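Local coordinates for apical membrane antigen 1-like protein, soluble form (Toxoplasma gondii, PDB 3ZLE) that may play a role in host cell invasion at the moving junction, here represented by part of its ectodomain, at residues A[60-65]-A[81-86]; A[181-186]-A[277-282]; A[56-61]-A[188-193]. All coordinates share one frame; numbering follows the deposited sequence.

Overall arrangement
The chain enters interaction 3 at residues 56-61, whose last two residues also begin interaction 1. Both start from the same stretch of chain. Interaction 1 closes first, when residues 81-86 come back to 60-65 after a loop with no helix or strand. Interaction 3 closes only when strand 187-191 pairs with strand 55-59. Interaction 2 opens at 181-186, just before that pairing, and closes at 277-282, so it crosses interaction 3 and follows interaction 1 in series. The backbone of Leu84 meets that of Thr183, joining interactions 1 and 2. Together the contacts tie three loops to a two-stranded sheet nearer the chain centre.

Interaction 1. Residues A[60-65]-A[81-86]; sequences HQPAEY and KKPLPG
Tyr65 reaches across to Pro83 and grips its backbone carbonyl. Tyr65 OH donates to Pro83 O at 2.6 Å, in the carbonyl plane and on a lone pair. That oxygen lies at the edge of the Tyr65 ring, in the ring plane. With CG anti to the carbonyl carbon (chi1 -74°), the ring starts off beside the backbone N and is wedged among three prolines. Pro62 CD sits 3.7 Å above one face of the Tyr65 ring, offset toward the rim. Pro83 CD approaches the hydroxyl end, 3.5 Å from Tyr65 OH. Pro85 CG meets the ring obliquely, 3.9 Å from Tyr65 CE2. Pro62 and Pro83 also meet tip to tip, with Pro62 CD 3.7 Å from Pro83 CG. The peptide bond before Pro83 is cis.

Gln61 fills the next part of the interface with an extended chain beyond CG. Its amide faces the end of the proline-rich segment. Gln61 NE2 makes only a weak hydrogen bond to Gly86 O, at 3.4 Å. OE1 accepts from a water that in turn accepts from Gly86 N, so both amide atoms lead to the same glycine. Residues Pro62 to Tyr65 form a type I turn, closed by Tyr65 N bonding to Pro62 O.

Both segments belong to the long loop that leaves strand 55-59 and runs on to strand 103-104. Leu84 points away from this contact and packs on Trp282. Gln61 touches Ala185, in the loop that leads into strand 187-191.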
ATOM      1  N   HIS A  60      -7.401   8.332  17.254  1.00 33.79           N
ATOM      2  CA  HIS A  60      -7.086   9.383  18.192  1.00 31.73           C
ATOM      3  C   HIS A  60      -8.137   9.553  19.258  1.00 33.81           C
ATOM      4  O   HIS A  60      -8.473  10.692  19.641  1.00 29.45           O
ATOM      5  CB  HIS A  60      -6.844  10.709  17.470  1.00 36.12           C
ATOM      6  CG  HIS A  60      -5.694  10.677  16.514  1.00 38.72           C
ATOM      7  ND1 HIS A  60      -4.395  10.919  16.902  1.00 44.41           N
ATOM      8  CD2 HIS A  60      -5.657  10.495  15.176  1.00 37.55           C
ATOM      9  CE1 HIS A  60      -3.603  10.890  15.844  1.00 30.05           C
ATOM     10  NE2 HIS A  60      -4.345  10.629  14.786  1.00 44.95           N
ATOM     11  N   GLN A  61      -8.559   8.441  19.842  1.00 30.14           N
ATOM     12  CA  GLN A  61      -9.496   8.482  20.953  1.00 30.24           C
ATOM     13  C   GLN A  61      -8.729   8.913  22.196  1.00 38.07           C
ATOM     14  O   GLN A  61      -7.493   8.869  22.220  1.00 39.28           O
ATOM     15  CB  GLN A  61     -10.138   7.096  21.142  1.00 30.95           C
ATOM     16  CG  GLN A  61     -10.762   6.576  19.863  1.00 28.37           C
ATOM     17  CD  GLN A  61     -11.372   5.194  19.998  1.00 32.86           C
ATOM     18  OE1 GLN A  61     -10.750   4.259  20.531  1.00 32.28           O
ATOM     19  NE2 GLN A  61     -12.565   5.039  19.456  1.00 26.90           N
ATOM     20  N   PRO A  62      -9.448   9.450  23.186  1.00 42.07           N
ATOM     21  CA  PRO A  62      -8.802   9.867  24.424  1.00 43.28           C
ATOM     22  C   PRO A  62      -8.056   8.707  25.081  1.00 48.64           C
ATOM     23  O   PRO A  62      -8.453   7.548  24.925  1.00 56.48           O
ATOM     24  CB  PRO A  62      -9.971  10.312  25.291  1.00 41.05           C
ATOM     25  CG  PRO A  62     -11.038  10.692  24.305  1.00 47.07           C
ATOM     26  CD  PRO A  62     -10.894   9.726  23.182  1.00 35.76           C
ATOM     27  N   ALA A  63      -7.013   9.042  25.837  1.00 47.18           N
ATOM     28  CA  ALA A  63      -6.071   8.078  26.417  1.00 40.23           C
ATOM     29  C   ALA A  63      -6.690   6.850  27.076  1.00 45.06           C
ATOM     30  O   ALA A  63      -6.127   5.755  26.998  1.00 44.06           O
ATOM     31  CB  ALA A  63      -5.137   8.776  27.405  1.00 36.82           C
ATOM     32  N   GLU A  64      -7.786   7.028  27.800  1.00 35.91           N
ATOM     33  CA  GLU A  64      -8.386   5.871  28.460  1.00 42.30           C
ATOM     34  C   GLU A  64      -8.927   4.835  27.481  1.00 36.99           C
ATOM     35  O   GLU A  64      -9.098   3.687  27.843  1.00 43.87           O
ATOM     36  CB  GLU A  64      -9.458   6.265  29.462  1.00 39.68           C
ATOM     37  CG  GLU A  64      -9.381   7.693  29.923  1.00 51.02           C
ATOM     38  CD  GLU A  64     -10.235   8.600  29.068  1.00 58.42           C
ATOM     39  OE1 GLU A  64     -11.475   8.432  29.085  1.00 52.64           O
ATOM     40  OE2 GLU A  64      -9.664   9.469  28.376  1.00 59.54           O
ATOM     41  N   TYR A  65      -9.242   5.250  26.256  1.00 37.94           N
ATOM     42  CA  TYR A  65      -9.811   4.320  25.252  1.00 37.73           C
ATOM     43  C   TYR A  65      -8.781   3.268  24.753  1.00 36.81           C
ATOM     44  O   TYR A  65      -7.572   3.440  24.893  1.00 34.03           O
ATOM     45  CB  TYR A  65     -10.382   5.086  24.042  1.00 32.22           C
ATOM     46  CG  TYR A  65     -11.695   5.820  24.280  1.00 35.21           C
ATOM     47  CD1 TYR A  65     -11.796   6.817  25.245  1.00 35.01           C
ATOM     48  CD2 TYR A  65     -12.766   5.651  23.413  1.00 36.60           C
ATOM     49  CE1 TYR A  65     -12.981   7.514  25.441  1.00 35.64           C
ATOM     50  CE2 TYR A  65     -13.936   6.375  23.571  1.00 38.44           C
ATOM     51  CZ  TYR A  65     -14.031   7.317  24.579  1.00 38.94           C
ATOM     52  OH  TYR A  65     -15.184   8.027  24.742  1.00 33.06           O
ATOM     53  N   LYS A  81     -21.492   8.277  25.613  1.00 60.26           N
ATOM     54  CA  LYS A  81     -20.045   8.219  25.385  1.00 50.75           C
ATOM     55  C   LYS A  81     -19.622   8.967  24.112  1.00 52.30           C
ATOM     56  O   LYS A  81     -20.086   8.666  23.005  1.00 64.03           O
ATOM     57  CB  LYS A  81     -19.569   6.771  25.347  1.00 60.11           C
ATOM     58  CG  LYS A  81     -19.767   6.036  26.658  1.00 57.05           C
ATOM     59  CD  LYS A  81     -18.548   5.210  27.015  1.00 58.90           C
ATOM     60  CE  LYS A  81     -18.821   4.361  28.242  1.00 62.73           C
ATOM     61  NZ  LYS A  81     -20.134   3.679  28.103  1.00 64.57           N
ATOM     62  N   LYS A  82     -18.780   9.972  24.288  1.00 48.92           N
ATOM     63  CA  LYS A  82     -18.283  10.782  23.179  1.00 53.71           C
ATOM     64  C   LYS A  82     -16.776  10.900  23.298  1.00 47.62           C
ATOM     65  O   LYS A  82     -16.302  11.529  24.225  1.00 45.44           O
ATOM     66  CB  LYS A  82     -18.866  12.192  23.252  1.00 48.93           C
ATOM     67  CG  LYS A  82     -20.363  12.279  23.061  1.00 51.30           C
ATOM     68  CD  LYS A  82     -20.752  11.991  21.638  1.00 58.84           C
ATOM     69  CE  LYS A  82     -22.242  11.766  21.560  1.00 56.86           C
ATOM     70  NZ  LYS A  82     -22.649  11.677  20.149  1.00 50.32           N
ATOM     71  N   PRO A  83     -16.016  10.334  22.339  1.00 45.85           N
ATOM     72  CA  PRO A  83     -16.466   9.588  21.153  1.00 48.37           C
ATOM     73  C   PRO A  83     -16.904   8.170  21.480  1.00 40.66           C
ATOM     74  O   PRO A  83     -16.688   7.678  22.589  1.00 36.01           O
ATOM     75  CB  PRO A  83     -15.214   9.559  20.252  1.00 47.05           C
ATOM     76  CG  PRO A  83     -14.070   9.648  21.211  1.00 48.79           C
ATOM     77  CD  PRO A  83     -14.553  10.549  22.331  1.00 40.27           C
ATOM     78  N   LEU A  84     -17.589   7.537  20.538  1.00 44.63           N
ATOM     79  CA  LEU A  84     -18.093   6.185  20.765  1.00 38.56           C
ATOM     80  C   LEU A  84     -16.933   5.157  20.709  1.00 38.27           C
ATOM     81  O   LEU A  84     -16.082   5.233  19.820  1.00 35.57           O
ATOM     82  CB  LEU A  84     -19.176   5.867  19.734  1.00 47.38           C
ATOM     83  CG  LEU A  84     -20.062   4.641  19.902  1.00 51.70           C
ATOM     84  CD1 LEU A  84     -20.840   4.680  21.217  1.00 51.01           C
ATOM     85  CD2 LEU A  84     -20.985   4.566  18.702  1.00 43.70           C
ATOM     86  N   PRO A  85     -16.810   4.306  21.751  1.00 32.08           N
ATOM     87  CA  PRO A  85     -15.750   3.301  21.776  1.00 33.79           C
ATOM     88  C   PRO A  85     -15.933   2.321  20.631  1.00 40.25           C
ATOM     89  O   PRO A  85     -17.041   2.172  20.127  1.00 43.83           O
ATOM     90  CB  PRO A  85     -15.970   2.588  23.113  1.00 37.13           C
ATOM     91  CG  PRO A  85     -16.621   3.630  23.971  1.00 42.00           C
ATOM     92  CD  PRO A  85     -17.553   4.352  23.023  1.00 31.65           C
ATOM     93  N   GLY A  86     -14.841   1.732  20.162  1.00 35.14           N
ATOM     94  CA  GLY A  86     -14.914   0.805  19.038  1.00 36.18           C
ATOM     95  C   GLY A  86     -13.690   0.909  18.146  1.00 35.52           C
ATOM     96  O   GLY A  86     -12.888   1.848  18.289  1.00 28.60           O
TER
HETATM   97  O   HOH W   1     -12.204   2.405  21.763  1.00 44.80           O

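Interaction 2. Residues A[181-186]-A[277-282]; sequences GLTWAC and AAQKNW
Thr183 and Trp282 have the closest CA atoms, 6.1 Å apart, in two irregular segments with no strand pairing. The contact joins two surface loops of the apical membrane antigen 1 family region, which belongs to the PAN clan, and includes a cation-pi pair. Lys280 crosses Trp184 at about a right angle. Lys280 CB lies 3.9 Å from Trp184 CD1. Bends at chi2 and chi3 carry the chain over one face of the indole. Lys280 NZ stands 4.9 Å from the centroid of the Trp184 six-membered ring, 12° off the ring normal.

Thr183 makes the second point of contact. Thr183 CG2 packs 3.8 Å from Trp282 CB, while its OG1 is hydrogen-bonded to Lys82 NZ. Gln279 OE1 lies near Thr183 N and OG1, but its modelled place is doubtful. Trp184 N donates to a water. Nearby, the disulfide Cys173-Cys186 fastens the loop that carries Trp184.

The indole edge is held by a hydrogen bond. Trp184 NE1 donates to Asn281 O at 2.7 Å with an angle of 174°. The oxygen lies in the indole plane, whereas NE1 stands 44° out of the carbonyl plane of Asn281.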
ATOM      1  N   GLY A 181     -17.339  16.139  22.954  1.00 39.13           N
ATOM      2  CA  GLY A 181     -18.683  15.899  22.465  1.00 37.55           C
ATOM      3  C   GLY A 181     -18.829  15.304  21.050  1.00 41.16           C
ATOM      4  O   GLY A 181     -19.934  14.938  20.638  1.00 47.00           O
ATOM      5  N   LEU A 182     -17.745  15.223  20.292  1.00 36.12           N
ATOM      6  CA  LEU A 182     -17.825  14.618  18.959  1.00 36.55           C
ATOM      7  C   LEU A 182     -17.988  13.093  18.987  1.00 37.69           C
ATOM      8  O   LEU A 182     -17.371  12.393  19.806  1.00 41.07           O
ATOM      9  CB  LEU A 182     -16.660  15.059  18.068  1.00 33.19           C
ATOM     10  CG  LEU A 182     -16.703  16.527  17.596  1.00 33.34           C
ATOM     11  CD1 LEU A 182     -15.359  16.959  17.041  1.00 24.73           C
ATOM     12  CD2 LEU A 182     -17.794  16.793  16.561  1.00 31.61           C
ATOM     13  N   THR A 183     -18.926  12.602  18.184  1.00 37.12           N
ATOM     14  CA  THR A 183     -19.221  11.145  18.122  1.00 42.31           C
ATOM     15  C   THR A 183     -18.006  10.317  17.677  1.00 32.54           C
ATOM     16  O   THR A 183     -17.764   9.212  18.177  1.00 34.93           O
ATOM     17  CB  THR A 183     -20.352  10.865  17.126  1.00 40.81           C
ATOM     18  OG1 THR A 183     -21.535  11.537  17.541  1.00 42.54           O
ATOM     19  CG2 THR A 183     -20.619   9.404  16.986  1.00 39.56           C
ATOM     20  N   TRP A 184     -17.280  10.836  16.705  1.00 36.92           N
ATOM     21  CA  TRP A 184     -16.135  10.110  16.127  1.00 32.42           C
ATOM     22  C   TRP A 184     -14.821  10.769  16.493  1.00 34.29           C
ATOM     23  O   TRP A 184     -14.648  11.955  16.280  1.00 32.20           O
ATOM     24  CB  TRP A 184     -16.245  10.136  14.605  1.00 34.23           C
ATOM     25  CG  TRP A 184     -17.213   9.154  14.054  1.00 38.66           C
ATOM     26  CD1 TRP A 184     -18.530   9.383  13.747  1.00 38.32           C
ATOM     27  CD2 TRP A 184     -16.908   7.840  13.561  1.00 48.54           C
ATOM     28  NE1 TRP A 184     -19.082   8.258  13.173  1.00 46.48           N
ATOM     29  CE2 TRP A 184     -18.110   7.295  13.054  1.00 46.06           C
ATOM     30  CE3 TRP A 184     -15.748   7.051  13.549  1.00 46.25           C
ATOM     31  CZ2 TRP A 184     -18.181   6.005  12.526  1.00 48.21           C
ATOM     32  CZ3 TRP A 184     -15.823   5.758  13.012  1.00 49.99           C
ATOM     33  CH2 TRP A 184     -17.035   5.254  12.517  1.00 47.45           C
ATOM     34  N   ALA A 185     -13.840   9.969  16.872  1.00 34.73           N
ATOM     35  CA  ALA A 185     -12.485  10.462  16.959  1.00 25.15           C
ATOM     36  C   ALA A 185     -11.867  10.476  15.569  1.00 28.07           C
ATOM     37  O   ALA A 185     -12.322   9.757  14.666  1.00 28.75           O
ATOM     38  CB  ALA A 185     -11.662   9.593  17.908  1.00 23.98           C
ATOM     39  N   CYS A 186     -10.802  11.258  15.400  1.00 28.31           N
ATOM     40  CA  CYS A 186     -10.181  11.400  14.091  1.00 32.20           C
ATOM     41  C   CYS A 186      -9.305  10.196  13.837  1.00 30.83           C
ATOM     42  O   CYS A 186      -8.926   9.488  14.766  1.00 33.00           O
ATOM     43  CB  CYS A 186      -9.305  12.655  14.013  1.00 29.46           C
ATOM     44  SG  CYS A 186     -10.148  14.251  14.256  1.00 41.27           S
ATOM     45  N   ALA A 277     -20.785  20.294   5.959  1.00 91.59           N
ATOM     46  CA  ALA A 277     -21.585  19.099   6.203  1.00 92.75           C
ATOM     47  C   ALA A 277     -21.817  18.910   7.697  1.00 92.55           C
ATOM     48  O   ALA A 277     -20.997  19.322   8.520  1.00 90.83           O
ATOM     49  CB  ALA A 277     -20.901  17.866   5.605  1.00 66.73           C
ATOM     50  N   ALA A 278     -22.934  18.282   8.049  1.00 87.83           N
ATOM     51  CA  ALA A 278     -23.186  17.933   9.440  1.00 90.64           C
ATOM     52  C   ALA A 278     -22.254  16.802   9.891  1.00 81.84           C
ATOM     53  O   ALA A 278     -21.579  16.161   9.072  1.00 59.05           O
ATOM     54  CB  ALA A 278     -24.652  17.556   9.649  1.00 89.40           C
ATOM     55  N   GLN A 279     -22.181  16.609  11.202  1.00 73.64           N
ATOM     56  CA  GLN A 279     -21.403  15.526  11.789  1.00 74.55           C
ATOM     57  C   GLN A 279     -21.839  14.167  11.233  1.00 72.69           C
ATOM     58  O   GLN A 279     -23.035  13.910  11.064  1.00 68.76           O
ATOM     59  CB  GLN A 279     -21.578  15.547  13.306  1.00 68.72           C
ATOM     60  CG  GLN A 279     -20.487  14.826  14.079  1.00 70.63           C
ATOM     61  CD  GLN A 279     -20.926  14.464  15.485  1.00 74.79           C
ATOM     62  OE1 GLN A 279     -20.738  13.335  15.926  1.00 69.79           O
ATOM     63  NE2 GLN A 279     -21.564  15.411  16.177  1.00 61.99           N
ATOM     64  N   LYS A 280     -20.868  13.299  10.959  1.00 72.33           N
ATOM     65  CA  LYS A 280     -21.162  11.893  10.695  1.00 69.21           C
ATOM     66  C   LYS A 280     -21.992  11.327  11.853  1.00 60.29           C
ATOM     67  O   LYS A 280     -21.905  11.805  12.979  1.00 57.57           O
ATOM     68  CB  LYS A 280     -19.862  11.085  10.528  1.00 83.76           C
ATOM     69  CG  LYS A 280     -18.855  11.680   9.547  1.00 80.18           C
ATOM     70  CD  LYS A 280     -18.264  10.610   8.634  1.00 82.21           C
ATOM     71  CE  LYS A 280     -17.364   9.644   9.397  1.00 76.63           C
ATOM     72  NZ  LYS A 280     -16.829   8.544   8.540  1.00 69.16           N
ATOM     73  N   ASN A 281     -22.857  10.366  11.555  1.00 51.19           N
ATOM     74  CA  ASN A 281     -23.572   9.647  12.599  1.00 46.05           C
ATOM     75  C   ASN A 281     -22.721   8.504  13.127  1.00 44.55           C
ATOM     76  O   ASN A 281     -21.715   8.135  12.519  1.00 47.76           O
ATOM     77  CB  ASN A 281     -24.904   9.116  12.060  1.00 51.93           C
ATOM     78  CG  ASN A 281     -25.874  10.234  11.715  1.00 60.40           C
ATOM     79  OD1 ASN A 281     -26.379  10.921  12.603  1.00 64.94           O
ATOM     80  ND2 ASN A 281     -26.034  10.502  10.428  1.00 56.42           N
ATOM     81  N   TRP A 282     -23.117   7.941  14.252  1.00 34.05           N
ATOM     82  CA  TRP A 282     -22.254   6.977  14.931  1.00 41.10           C
ATOM     83  C   TRP A 282     -21.998   5.794  14.046  1.00 47.90           C
ATOM     84  O   TRP A 282     -21.134   4.971  14.335  1.00 48.48           O
ATOM     85  CB  TRP A 282     -22.884   6.487  16.230  1.00 39.53           C
ATOM     86  CG  TRP A 282     -24.116   5.662  16.017  1.00 42.10           C
ATOM     87  CD1 TRP A 282     -25.377   6.127  15.830  1.00 39.12           C
ATOM     88  CD2 TRP A 282     -24.210   4.223  16.000  1.00 49.56           C
ATOM     89  NE1 TRP A 282     -26.257   5.075  15.668  1.00 47.07           N
ATOM     90  CE2 TRP A 282     -25.571   3.897  15.792  1.00 46.30           C
ATOM     91  CE3 TRP A 282     -23.269   3.186  16.062  1.00 43.88           C
ATOM     92  CZ2 TRP A 282     -26.026   2.580  15.728  1.00 42.99           C
ATOM     93  CZ3 TRP A 282     -23.720   1.871  15.987  1.00 40.96           C
ATOM     94  CH2 TRP A 282     -25.092   1.583  15.817  1.00 51.01           C
TER
HETATM   95  O   HOH W   2     -17.674  13.101  14.900  1.00 40.58           O

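Interaction 3. Residues A[56-61]-A[188-193]; sequences AIQMHQ and EPVKEK
His60 presents the edge of its ring, not a face, to the carboxylate of Glu188. His60 NE2 donates to Glu188 OE2 at 2.6 Å, nearly straight. OE2 receives it on its syn lone pair. Glu188 CD lies close to the imidazole plane, and the carboxylate plane is turned 31° from the ring. The second oxygen, Glu188 OE1, stands 3.4 Å from His60 CD2. The two side chains cross at about a right angle. On Glu188, CG sits between the backbone N and the carbonyl carbon (chi1 67°), and a bend at chi2 then brings the carboxylate round to His60. Gln58 runs beside Glu188, pointing the same way, and Gln58 CG is 3.4 Å from Glu188 OE2.

The backbones form a two-stranded antiparallel sheet between strands 55-59 and 187-191. Their short axes make an angle of 123°, well twisted from strict antiparallel. Ala56 with Val190 and Gln58 with Glu188 are hydrogen-bonded pairs. Each gives two bonds, among them Ala56 N to Val190 O at 2.7 Å and Gln58 N to Glu188 O at 2.8 Å. Between them Ile57 and Pro189 form a non-hydrogen-bonded pair, where Pro189 CA comes 3.2 Å from Ala56 O in a CA-H...O contact.

Ile57 and Pro189 share one face of the sheet. Ile57 also packs on Phe69 and Phe88, and Pro189 on Phe261 of helix 253-262. Ala56, Gln58, Glu188 and Val190 share the other face. There Val190 CG1 lies 4.1 Å from Gln58 CB. Beyond the strand end, Glu192 lays its carboxylate against the methyl of Ala56, while its OE2 forms a salt bridge with Arg197.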
ATOM      1  N   ALA A  56      -1.779   0.767   8.589  1.00 19.44           N
ATOM      2  CA  ALA A  56      -2.640   0.759   9.746  1.00 22.93           C
ATOM      3  C   ALA A  56      -3.465   2.061   9.734  1.00 25.16           C
ATOM      4  O   ALA A  56      -3.069   3.054   9.125  1.00 30.18           O
ATOM      5  CB  ALA A  56      -1.792   0.661  11.036  1.00 18.70           C
ATOM      6  N   ILE A  57      -4.618   2.042  10.367  1.00 25.90           N
ATOM      7  CA  ILE A  57      -5.361   3.265  10.606  1.00 24.95           C
ATOM      8  C   ILE A  57      -5.028   3.731  12.016  1.00 22.87           C
ATOM      9  O   ILE A  57      -5.478   3.158  12.962  1.00 25.07           O
ATOM     10  CB  ILE A  57      -6.857   3.023  10.575  1.00 23.71           C
ATOM     11  CG1 ILE A  57      -7.313   2.399   9.247  1.00 21.22           C
ATOM     12  CG2 ILE A  57      -7.615   4.280  10.998  1.00 28.70           C
ATOM     13  CD1 ILE A  57      -6.904   3.155   8.015  1.00 25.66           C
ATOM     14  N   GLN A  58      -4.271   4.810  12.118  1.00 30.39           N
ATOM     15  CA  GLN A  58      -4.016   5.494  13.381  1.00 31.22           C
ATOM     16  C   GLN A  58      -5.278   6.194  13.923  1.00 31.95           C
ATOM     17  O   GLN A  58      -5.850   7.069  13.267  1.00 22.13           O
ATOM     18  CB  GLN A  58      -2.915   6.518  13.138  1.00 27.57           C
ATOM     19  CG  GLN A  58      -2.678   7.489  14.274  1.00 32.14           C
ATOM     20  CD  GLN A  58      -1.708   6.911  15.297  1.00 43.73           C
ATOM     21  OE1 GLN A  58      -2.113   6.521  16.406  1.00 36.42           O
ATOM     22  NE2 GLN A  58      -0.484   6.647  14.847  1.00 36.39           N
ATOM     23  N   MET A  59      -5.678   5.855  15.137  1.00 37.01           N
ATOM     24  CA  MET A  59      -6.841   6.500  15.758  1.00 30.03           C
ATOM     25  C   MET A  59      -6.446   7.518  16.816  1.00 35.83           C
ATOM     26  O   MET A  59      -5.292   7.578  17.224  1.00 36.78           O
ATOM     27  CB  MET A  59      -7.743   5.433  16.349  1.00 30.53           C
ATOM     28  CG  MET A  59      -8.219   4.461  15.293  1.00 32.33           C
ATOM     29  SD  MET A  59      -9.787   3.707  15.717  1.00 41.87           S
ATOM     30  CE  MET A  59      -9.337   2.913  17.237  1.00 36.40           C
ATOM     31  N   HIS A  60      -7.401   8.332  17.254  1.00 33.79           N
ATOM     32  CA  HIS A  60      -7.086   9.383  18.192  1.00 31.73           C
ATOM     33  C   HIS A  60      -8.137   9.553  19.258  1.00 33.81           C
ATOM     34  O   HIS A  60      -8.473  10.692  19.641  1.00 29.45           O
ATOM     35  CB  HIS A  60      -6.844  10.709  17.470  1.00 36.12           C
ATOM     36  CG  HIS A  60      -5.694  10.677  16.514  1.00 38.72           C
ATOM     37  ND1 HIS A  60      -4.395  10.919  16.902  1.00 44.41           N
ATOM     38  CD2 HIS A  60      -5.657  10.495  15.176  1.00 37.55           C
ATOM     39  CE1 HIS A  60      -3.603  10.890  15.844  1.00 30.05           C
ATOM     40  NE2 HIS A  60      -4.345  10.629  14.786  1.00 44.95           N
ATOM     41  N   GLN A  61      -8.559   8.441  19.842  1.00 30.14           N
ATOM     42  CA  GLN A  61      -9.496   8.482  20.953  1.00 30.24           C
ATOM     43  C   GLN A  61      -8.729   8.913  22.196  1.00 38.07           C
ATOM     44  O   GLN A  61      -7.493   8.869  22.220  1.00 39.28           O
ATOM     45  CB  GLN A  61     -10.138   7.096  21.142  1.00 30.95           C
ATOM     46  CG  GLN A  61     -10.762   6.576  19.863  1.00 28.37           C
ATOM     47  CD  GLN A  61     -11.372   5.194  19.998  1.00 32.86           C
ATOM     48  OE1 GLN A  61     -10.750   4.259  20.531  1.00 32.28           O
ATOM     49  NE2 GLN A  61     -12.565   5.039  19.456  1.00 26.90           N
ATOM     50  N   GLU A 188      -6.360   8.478  10.616  1.00 28.06           N
ATOM     51  CA  GLU A 188      -5.697   8.535   9.331  1.00 25.84           C
ATOM     52  C   GLU A 188      -4.790   7.323   9.093  1.00 28.67           C
ATOM     53  O   GLU A 188      -4.375   6.644  10.033  1.00 37.83           O
ATOM     54  CB  GLU A 188      -4.934   9.887   9.154  1.00 22.09           C
ATOM     55  CG  GLU A 188      -3.725  10.115  10.079  1.00 28.21           C
ATOM     56  CD  GLU A 188      -4.084  10.456  11.543  1.00 37.62           C
ATOM     57  OE1 GLU A 188      -5.186  11.014  11.798  1.00 43.79           O
ATOM     58  OE2 GLU A 188      -3.219  10.257  12.445  1.00 32.95           O
ATOM     59  N   PRO A 189      -4.570   6.979   7.829  1.00 30.84           N
ATOM     60  CA  PRO A 189      -3.759   5.804   7.571  1.00 29.54           C
ATOM     61  C   PRO A 189      -2.296   6.099   7.872  1.00 28.53           C
ATOM     62  O   PRO A 189      -1.881   7.226   7.747  1.00 28.18           O
ATOM     63  CB  PRO A 189      -3.947   5.559   6.060  1.00 25.32           C
ATOM     64  CG  PRO A 189      -5.166   6.342   5.670  1.00 27.78           C
ATOM     65  CD  PRO A 189      -5.199   7.520   6.611  1.00 27.08           C
ATOM     66  N   VAL A 190      -1.538   5.081   8.289  1.00 29.03           N
ATOM     67  CA  VAL A 190      -0.107   5.221   8.534  1.00 24.20           C
ATOM     68  C   VAL A 190       0.585   3.877   8.274  1.00 27.32           C
ATOM     69  O   VAL A 190      -0.031   2.827   8.479  1.00 30.79           O
ATOM     70  CB  VAL A 190       0.139   5.719   9.966  1.00 27.14           C
ATOM     71  CG1 VAL A 190       0.040   4.561  10.982  1.00 20.48           C
ATOM     72  CG2 VAL A 190       1.478   6.450  10.055  1.00 26.60           C
ATOM     73  N   LYS A 191       1.790   3.893   7.680  1.00 26.48           N
ATOM     74  CA  LYS A 191       2.696   2.729   7.789  1.00 25.87           C
ATOM     75  C   LYS A 191       3.281   2.547   9.196  1.00 29.39           C
ATOM     76  O   LYS A 191       3.959   3.437   9.714  1.00 31.19           O
ATOM     77  CB  LYS A 191       3.844   2.811   6.796  1.00 25.90           C
ATOM     78  CG  LYS A 191       3.501   2.529   5.342  1.00 28.55           C
ATOM     79  CD  LYS A 191       2.707   1.265   5.150  1.00 24.37           C
ATOM     80  CE  LYS A 191       2.404   0.942   3.687  1.00 17.93           C
ATOM     81  NZ  LYS A 191       3.553   0.784   2.762  1.00 15.83           N
ATOM     82  N   GLU A 192       3.134   1.327   9.721  1.00 31.80           N
ATOM     83  CA  GLU A 192       3.718   0.935  10.981  1.00 36.52           C
ATOM     84  C   GLU A 192       4.631  -0.272  10.831  1.00 32.91           C
ATOM     85  O   GLU A 192       4.502  -1.052   9.917  1.00 33.68           O
ATOM     86  CB  GLU A 192       2.637   0.689  12.050  1.00 36.39           C
ATOM     87  CG  GLU A 192       1.815  -0.552  11.824  1.00 38.10           C
ATOM     88  CD  GLU A 192       1.018  -0.989  13.053  1.00 45.31           C
ATOM     89  OE1 GLU A 192       0.526  -0.121  13.819  1.00 48.60           O
ATOM     90  OE2 GLU A 192       0.836  -2.210  13.225  1.00 39.00           O
ATOM     91  N   LYS A 193       5.708  -0.258  11.592  1.00 37.68           N
ATOM     92  CA  LYS A 193       6.583  -1.388  11.677  1.00 35.59           C
ATOM     93  C   LYS A 193       6.802  -1.672  13.131  1.00 40.47           C
ATOM     94  O   LYS A 193       7.500  -0.923  13.816  1.00 43.77           O
ATOM     95  CB  LYS A 193       7.900  -1.110  10.994  1.00 33.13           C
ATOM     96  CG  LYS A 193       8.826  -2.314  10.942  1.00 36.97           C
ATOM     97  CD  LYS A 193      10.099  -1.953  10.194  1.00 42.69           C
ATOM     98  CE  LYS A 193      10.955  -3.177   9.903  1.00 38.61           C
ATOM     99  NZ  LYS A 193      12.135  -2.743   9.094  1.00 57.86           N
TER